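Local coordinates for putative transcription protein (Pseudomonas aeruginosa PAO1, PDB 4GCV) that probably binds DNA as a transcriptional regulator of the HxlR-like helix-turn-helix family and may sense oxidative stress, at residues S16-V20 with G21-S25. The protein carries 2 engineered substitutions. Residues are numbered along the deposited sequence; the frame is centred on the assembly and turned at random.
Sequences SLERV and GEWWS
Leu17 and Trp23 meet at about a right angle across a Schellman motif that ends helix 12-19 and turns the chain into helix 23-33. Gly21 sits at the turn with positive phi (80°), a conformation that comes easily to a residue lacking CB. Its N donates to Glu18 O over 2.9 Å, arriving from above the carbonyl plane. Leu17 O receives the straighter bond, from Glu22 N at 3.0 Å, and a weak one from Trp23 N, so this carbonyl holds the turn mainly through Glu22 and reaches the first residue of helix 23-33 only weakly.

Followed outward, Trp23 begins with CB, which lies 3.5 Å from Glu18 CG. Its CG is anti to the backbone N (chi1 174°), which directs the indole outward, with its benzo edge beside Leu17 and CD1 beside Glu18. On the five-membered ring, CD1 approaches Glu18 OE2 at 3.7 Å. On the benzo side, CE3 and then CZ3 meet Leu17 CD1, a methyl set at the ring edge and close to its plane. A branched apolar residue suits this buried place, for Leu17 also packs on Phe96 and Trp99 of helix 84-101. Glu18, at the exposed side, lays its CG against CB, CG and CD1 of Trp23, while the extended chain brings its carboxylate alongside CD1, the carboxylate and ring planes 75° apart. Across Gly21, Val20 CG1 touches CG of Glu22, whose carboxylate hydrogen-bonds glycerol, probably from the crystallisation liquor, near the second subunit. Trp23 CD1 also lies 3.9 Å above the plane of the Trp24 ring, offset toward its rim.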
loop_
_atom_site.group_PDB
_atom_site.type_symbol
_atom_site.label_atom_id
_atom_site.label_comp_id
_atom_site.label_asym_id
_atom_site.label_seq_id
_atom_site.Cartn_x
_atom_site.Cartn_y
_atom_site.Cartn_z
ATOM N N SER B 16 -1.276 0.375 -13.999
ATOM C CA SER B 16 -1.395 1.276 -12.849
ATOM C C SER B 16 -0.437 0.903 -11.724
ATOM O O SER B 16 0.158 1.778 -11.114
ATOM C CB SER B 16 -2.798 1.247 -12.257
ATOM O OG SER B 16 -3.726 1.840 -13.122
ATOM N N LEU B 17 -0.322 -0.390 -11.450
ATOM C CA LEU B 17 0.467 -0.864 -10.352
ATOM C C LEU B 17 1.944 -0.749 -10.688
ATOM O O LEU B 17 2.745 -0.460 -9.811
ATOM C CB LEU B 17 0.064 -2.287 -9.922
ATOM C CG LEU B 17 -1.323 -2.441 -9.229
ATOM C CD1 LEU B 17 -1.673 -3.940 -8.957
ATOM C CD2 LEU B 17 -1.444 -1.626 -7.933
ATOM N N GLU B 18 2.307 -0.938 -11.949
ATOM C CA GLU B 18 3.716 -0.693 -12.365
ATOM C C GLU B 18 4.063 0.766 -12.252
ATOM O O GLU B 18 5.143 1.117 -11.806
ATOM C CB GLU B 18 4.000 -1.212 -13.773
ATOM C CG GLU B 18 4.076 -2.754 -13.843
ATOM C CD GLU B 18 4.104 -3.277 -15.274
ATOM O OE1 GLU B 18 3.431 -2.691 -16.175
ATOM O OE2 GLU B 18 4.799 -4.293 -15.497
ATOM N N ARG B 19 3.101 1.612 -12.604
ATOM C CA ARG B 19 3.290 3.053 -12.596
ATOM C C ARG B 19 3.539 3.554 -11.170
ATOM O O ARG B 19 4.184 4.567 -10.947
ATOM C CB ARG B 19 2.059 3.714 -13.210
ATOM C CG ARG B 19 2.231 5.157 -13.550
ATOM C CD ARG B 19 1.293 5.604 -14.640
ATOM N NE ARG B 19 1.464 7.041 -14.837
ATOM C CZ ARG B 19 0.481 7.936 -14.785
ATOM N NH1 ARG B 19 -0.778 7.554 -14.544
ATOM N NH2 ARG B 19 0.757 9.220 -14.985
ATOM N N VAL B 20 3.058 2.789 -10.195
ATOM C CA VAL B 20 3.121 3.199 -8.820
ATOM C C VAL B 20 4.231 2.381 -8.139
ATOM O O VAL B 20 4.512 2.554 -6.958
ATOM C CB VAL B 20 1.691 3.066 -8.206
ATOM C CG1 VAL B 20 1.452 1.698 -7.563
ATOM C CG2 VAL B 20 1.351 4.237 -7.283
ATOM N N GLY B 21 4.889 1.503 -8.898
ATOM C CA GLY B 21 6.078 0.763 -8.392
ATOM C C GLY B 21 5.836 -0.456 -7.501
ATOM O O GLY B 21 6.779 -0.915 -6.845
ATOM N N GLU B 22 4.619 -1.030 -7.513
ATOM C CA GLU B 22 4.283 -2.206 -6.676
ATOM C C GLU B 22 3.906 -3.528 -7.346
ATOM O O GLU B 22 3.632 -4.497 -6.652
ATOM C CB GLU B 22 3.074 -1.890 -5.779
ATOM C CG GLU B 22 3.309 -0.761 -4.838
ATOM C CD GLU B 22 4.336 -1.091 -3.765
ATOM O OE1 GLU B 22 4.502 -2.273 -3.335
ATOM O OE2 GLU B 22 4.960 -0.119 -3.365
ATOM N N TRP B 23 3.832 -3.577 -8.660
ATOM C CA TRP B 23 3.324 -4.759 -9.347
ATOM C C TRP B 23 4.103 -6.046 -9.047
ATOM O O TRP B 23 3.531 -6.983 -8.541
ATOM C CB TRP B 23 3.214 -4.469 -10.859
ATOM C CG TRP B 23 2.834 -5.675 -11.702
ATOM C CD1 TRP B 23 3.627 -6.314 -12.613
ATOM C CD2 TRP B 23 1.560 -6.347 -11.740
ATOM N NE1 TRP B 23 2.926 -7.337 -13.219
ATOM C CE2 TRP B 23 1.668 -7.397 -12.682
ATOM C CE3 TRP B 23 0.354 -6.191 -11.039
ATOM C CZ2 TRP B 23 0.608 -8.280 -12.953
ATOM C CZ3 TRP B 23 -0.701 -7.055 -11.321
ATOM C CH2 TRP B 23 -0.562 -8.090 -12.260
ATOM N N TRP B 24 5.394 -6.071 -9.382
ATOM C CA TRP B 24 6.267 -7.179 -9.041
ATOM C C TRP B 24 6.360 -7.469 -7.546
ATOM O O TRP B 24 6.269 -8.613 -7.158
ATOM C CB TRP B 24 7.654 -6.948 -9.632
ATOM C CG TRP B 24 7.599 -7.030 -11.086
ATOM C CD1 TRP B 24 7.768 -5.997 -11.977
ATOM C CD2 TRP B 24 7.273 -8.176 -11.857
ATOM N NE1 TRP B 24 7.591 -6.443 -13.252
ATOM C CE2 TRP B 24 7.294 -7.780 -13.218
ATOM C CE3 TRP B 24 6.970 -9.506 -11.543
ATOM C CZ2 TRP B 24 7.045 -8.675 -14.263
ATOM C CZ3 TRP B 24 6.699 -10.388 -12.578
ATOM C CH2 TRP B 24 6.755 -9.971 -13.923
ATOM N N SER B 25 6.462 -6.453 -6.696
ATOM C CA SER B 25 6.411 -6.705 -5.238
ATOM C C SER B 25 5.134 -7.440 -4.871
ATOM O O SER B 25 5.148 -8.352 -4.058
ATOM C CB SER B 25 6.447 -5.409 -4.442
ATOM O OG SER B 25 7.623 -4.703 -4.707
#